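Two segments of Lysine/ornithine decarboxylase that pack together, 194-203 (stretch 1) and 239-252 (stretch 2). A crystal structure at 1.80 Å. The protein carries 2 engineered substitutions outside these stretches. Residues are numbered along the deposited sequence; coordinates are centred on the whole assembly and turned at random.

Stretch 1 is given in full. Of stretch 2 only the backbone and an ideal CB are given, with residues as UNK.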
# COMPACT_ATOMS: atom_id res chain seq x y z
N ALA A 194 23.94 11.37 19.44
CA ALA A 194 22.66 11.58 20.10
C ALA A 194 22.74 11.36 21.59
O ALA A 194 22.13 12.15 22.39
CB ALA A 194 21.62 10.71 19.45
N LEU A 195 23.49 10.35 21.96
CA LEU A 195 23.79 10.08 23.35
C LEU A 195 24.50 11.23 24.09
O LEU A 195 24.12 11.57 25.24
CB LEU A 195 24.55 8.77 23.49
CG LEU A 195 23.57 7.59 23.23
CD1 LEU A 195 24.43 6.35 23.09
CD2 LEU A 195 22.45 7.35 24.25
N LEU A 196 25.43 11.86 23.42
CA LEU A 196 26.20 13.00 24.06
C LEU A 196 25.25 14.15 24.21
O LEU A 196 25.27 14.85 25.20
CB LEU A 196 27.36 13.45 23.18
CG LEU A 196 28.49 12.41 23.22
CD1 LEU A 196 29.37 12.46 22.01
CD2 LEU A 196 29.40 12.51 24.44
N VAL A 197 24.45 14.41 23.19
CA VAL A 197 23.46 15.47 23.28
C VAL A 197 22.48 15.27 24.43
O VAL A 197 22.19 16.19 25.25
CB VAL A 197 22.68 15.65 21.94
CG1 VAL A 197 21.56 16.66 22.09
CG2 VAL A 197 23.65 16.09 20.82
N ALA A 198 21.99 14.04 24.54
CA ALA A 198 21.04 13.73 25.61
C ALA A 198 21.69 13.89 27.01
O ALA A 198 21.01 14.34 27.95
CB ALA A 198 20.46 12.31 25.44
N ARG A 199 22.95 13.55 27.12
CA ARG A 199 23.71 13.64 28.37
C ARG A 199 23.75 15.09 28.83
O ARG A 199 23.45 15.36 29.98
CB ARG A 199 25.12 13.08 28.21
CG ARG A 199 26.00 13.14 29.48
CD ARG A 199 25.45 12.29 30.61
NE ARG A 199 24.53 12.94 31.51
CZ ARG A 199 23.89 12.33 32.52
NH1 ARG A 199 24.00 11.01 32.68
NH2 ARG A 199 23.09 13.03 33.37
N ARG A 200 24.03 16.01 27.94
CA ARG A 200 24.02 17.45 28.27
C ARG A 200 22.64 17.86 28.70
O ARG A 200 22.49 18.53 29.74
CB ARG A 200 24.57 18.31 27.14
CG ARG A 200 24.45 19.79 27.46
CD ARG A 200 24.85 20.62 26.27
NE ARG A 200 24.04 20.37 25.05
CZ ARG A 200 22.83 20.83 24.81
NH1 ARG A 200 22.16 21.52 25.74
NH2 ARG A 200 22.23 20.55 23.66
N LEU A 201 21.62 17.48 27.96
CA LEU A 201 20.23 17.78 28.36
C LEU A 201 19.85 17.24 29.71
O LEU A 201 19.23 17.94 30.51
CB LEU A 201 19.23 17.38 27.30
CG LEU A 201 19.36 18.12 25.97
CD1 LEU A 201 18.49 17.45 24.91
CD2 LEU A 201 18.96 19.57 26.08
N PHE A 202 20.24 16.00 30.01
CA PHE A 202 19.90 15.46 31.33
C PHE A 202 20.57 16.32 32.47
O PHE A 202 19.95 16.61 33.50
CB PHE A 202 20.43 14.05 31.45
CG PHE A 202 19.45 12.97 31.09
CD1 PHE A 202 18.81 12.93 29.88
CD2 PHE A 202 19.17 11.96 31.99
CE1 PHE A 202 17.93 11.87 29.56
CE2 PHE A 202 18.31 10.94 31.71
CZ PHE A 202 17.63 10.91 30.48
N ASP A 203 21.81 16.71 32.25
CA ASP A 203 22.51 17.51 33.22
C ASP A 203 21.84 18.87 33.42
O ASP A 203 21.63 19.30 34.54
CB ASP A 203 23.96 17.70 32.81
CG ASP A 203 24.78 16.42 32.88
OD1 ASP A 203 24.34 15.44 33.49
OD2 ASP A 203 25.87 16.42 32.32
N UNK A 239 29.21 -0.85 20.50
CA UNK A 239 29.65 0.58 20.53
C UNK A 239 28.55 1.44 21.09
O UNK A 239 28.83 2.34 21.93
CB UNK A 239 30.04 1.08 19.14
N UNK A 240 27.31 1.17 20.75
CA UNK A 240 26.17 1.88 21.37
C UNK A 240 26.15 1.58 22.88
O UNK A 240 26.01 2.49 23.76
CB UNK A 240 24.85 1.46 20.72
N UNK A 241 26.25 0.29 23.24
CA UNK A 241 26.20 -0.12 24.64
C UNK A 241 27.34 0.56 25.43
O UNK A 241 27.07 1.06 26.56
CB UNK A 241 26.30 -1.64 24.75
N UNK A 242 28.52 0.63 24.82
CA UNK A 242 29.73 1.20 25.46
C UNK A 242 29.44 2.69 25.78
O UNK A 242 29.76 3.19 26.91
CB UNK A 242 30.96 1.06 24.55
N UNK A 243 28.79 3.38 24.86
CA UNK A 243 28.53 4.78 25.04
C UNK A 243 27.43 4.98 26.06
O UNK A 243 27.41 5.98 26.84
CB UNK A 243 28.16 5.44 23.71
N UNK A 244 26.48 4.05 26.15
CA UNK A 244 25.48 4.14 27.18
C UNK A 244 26.09 3.87 28.58
O UNK A 244 25.75 4.57 29.53
CB UNK A 244 24.35 3.16 26.88
N UNK A 245 26.96 2.88 28.68
CA UNK A 245 27.63 2.68 29.99
C UNK A 245 28.47 3.91 30.42
O UNK A 245 28.52 4.24 31.62
CB UNK A 245 28.53 1.45 29.92
N UNK A 246 29.14 4.52 29.46
CA UNK A 246 30.00 5.66 29.65
C UNK A 246 29.25 6.84 30.14
O UNK A 246 29.67 7.49 31.12
CB UNK A 246 30.73 6.01 28.35
N UNK A 247 28.17 7.17 29.49
CA UNK A 247 27.40 8.38 29.80
C UNK A 247 26.22 8.22 30.69
O UNK A 247 25.82 9.20 31.35
CB UNK A 247 26.91 9.01 28.50
N UNK A 248 25.55 7.02 30.71
CA UNK A 248 24.30 6.83 31.41
C UNK A 248 24.38 5.60 32.32
O UNK A 248 23.52 4.68 32.24
CB UNK A 248 23.15 6.69 30.41
N UNK A 249 25.32 5.59 33.28
CA UNK A 249 25.44 4.44 34.20
C UNK A 249 24.23 4.21 35.09
O UNK A 249 23.94 3.07 35.49
CB UNK A 249 26.67 4.63 35.09
N UNK A 250 23.54 5.28 35.40
CA UNK A 250 22.41 5.28 36.36
C UNK A 250 21.07 5.69 35.81
O UNK A 250 20.15 6.09 36.53
CB UNK A 250 22.74 6.21 37.53
N UNK A 251 20.90 5.58 34.50
CA UNK A 251 19.63 5.89 33.87
C UNK A 251 19.04 4.55 33.29
O UNK A 251 19.82 3.72 32.96
CB UNK A 251 19.82 6.95 32.78
N UNK A 252 17.73 4.42 33.30
CA UNK A 252 16.97 3.32 32.65
C UNK A 252 16.94 3.62 31.17
O UNK A 252 16.34 4.60 30.75
CB UNK A 252 15.55 3.18 33.21

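The two helices run nearly parallel, at 17°, with axes 10.3 Å apart at closest approach. Position 239 lies out of reach of stretch 1, which sets no demand; it is Ala 239.

Position 240 has its CB sideways, 5.4 Å from Leu 195 CD1. An aliphatic side chain would suit, though a small one would also fit. It is Ile 240, lightly covered by stretch 1; Ile 240 O lies 4.2 Å from Leu 195 CD1.

At 241 CB points away, and 242 is out of reach. Many residues would do; they are Asn 241 and Lys 242.

Position 243 points toward stretch 1, its CB 3.9 Å from Leu 195 CD1. Leucine, methionine or a long polar chain with an aliphatic stem would suit. It is Gln 243. Its CG lies 3.6 Å from Leu 195 CD1, and its NE2 reaches to 3.7 Å from Leu 196 CG.

Position 244 points sideways, with only the apolar Leu 195 nearby. Valine, isoleucine or leucine would serve. Ile 244 places CG1 3.9 Å from Leu 195 CD1. Leu 195 is a knob among 240, 243, 244 and 247.

Position 245 is out of reach and unconstrained from here; it is Asp 245.

Position 246 points sideways into open space, so a long chain could reach back. Arg 246 does: its NH1 donates a hydrogen bond to Gln 243 OE1 (2.9 Å).

Position 247 points toward stretch 1, between Leu 195 and the Arg 199 stem. A medium apolar chain is expected. In Leu 247, CD1 is 3.7 Å from Leu 196 CD2 and 4.1 Å from Leu 195 CB. Its backbone matters too: Arg 199 NH1 donates to Leu 247 O at 2.9 Å.

Position 248 leaves helical angles (-129/60). CB is sideways, but a long side chain could reach Ala 198, Arg 199 and the Phe 202 face. A large apolar or aromatic residue would suit. It is Phe 248. Its edge meets the Phe 202 face, CE1 lying 4.0 Å from Phe 202 CG; its own face receives Arg 199 CD.

Position 249, at -64/-30 in a type I turn, permits proline; it is Pro 249. Position 250 points sideways without contact, so many residues would do; Asp 250 offers its N to water 1.

Position 251 points toward stretch 1, near Phe 202. A small or beta-branched residue would fit. Thr 251 OG1 lies 3.8 Å from Phe 202 CE2. It also hydrogen-bonds water 1, which accepts a weak bond from Arg 199 NH1.

Position 252 is out of reach, so many residues would do; it is Ala 252.

Stretch 2, residues 239-252: AINKQIDRLFPDTA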
# COMPACT_ATOMS: atom_id res chain seq x y z
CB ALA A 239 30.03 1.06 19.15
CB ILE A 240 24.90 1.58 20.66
CG1 ILE A 240 24.89 2.08 19.23
CG2 ILE A 240 23.68 2.15 21.35
CD1 ILE A 240 23.82 1.48 18.35
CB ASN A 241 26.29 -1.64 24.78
CG ASN A 241 25.82 -2.11 26.10
OD1 ASN A 241 24.65 -2.12 26.42
ND2 ASN A 241 26.79 -2.50 26.92
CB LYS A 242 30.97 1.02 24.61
CG LYS A 242 32.25 1.50 25.28
CD LYS A 242 33.42 1.56 24.35
CE LYS A 242 34.69 1.77 25.14
NZ LYS A 242 35.89 1.65 24.25
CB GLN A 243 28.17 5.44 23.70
CG GLN A 243 27.95 6.96 23.76
CD GLN A 243 29.23 7.74 23.56
OE1 GLN A 243 30.28 7.34 24.01
NE2 GLN A 243 29.17 8.79 22.78
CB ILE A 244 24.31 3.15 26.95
CG1 ILE A 244 23.49 3.53 25.69
CG2 ILE A 244 23.36 3.09 28.14
CD1 ILE A 244 22.71 2.40 25.15
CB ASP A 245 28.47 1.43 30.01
CG ASP A 245 27.73 0.22 30.56
OD1 ASP A 245 26.74 0.38 31.32
OD2 ASP A 245 28.23 -0.92 30.27
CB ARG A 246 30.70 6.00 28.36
CG ARG A 246 31.57 7.24 28.41
CD ARG A 246 31.81 7.74 27.01
NE ARG A 246 32.74 8.88 26.98
CZ ARG A 246 33.00 9.56 25.89
NH1 ARG A 246 32.36 9.28 24.73
NH2 ARG A 246 33.96 10.49 25.93
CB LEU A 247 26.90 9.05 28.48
CG LEU A 247 27.99 9.40 27.49
CD1 LEU A 247 27.37 9.94 26.21
CD2 LEU A 247 29.03 10.39 28.05
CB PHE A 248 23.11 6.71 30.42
CG PHE A 248 22.83 7.98 29.68
CD1 PHE A 248 21.99 8.94 30.23
CD2 PHE A 248 23.41 8.22 28.44
CE1 PHE A 248 21.73 10.11 29.57
CE2 PHE A 248 23.17 9.45 27.76
CZ PHE A 248 22.28 10.35 28.34
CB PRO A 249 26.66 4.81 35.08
CG PRO A 249 26.87 6.24 34.89
CD PRO A 249 26.36 6.61 33.52
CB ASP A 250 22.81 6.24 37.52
CG ASP A 250 24.17 5.91 38.13
OD1 ASP A 250 24.53 4.72 38.30
OD2 ASP A 250 24.90 6.87 38.37
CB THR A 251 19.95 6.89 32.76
OG1 THR A 251 20.32 8.16 33.37
CG2 THR A 251 18.78 7.15 31.89
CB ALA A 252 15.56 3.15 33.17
O HOH W 1 23.25 8.30 34.48
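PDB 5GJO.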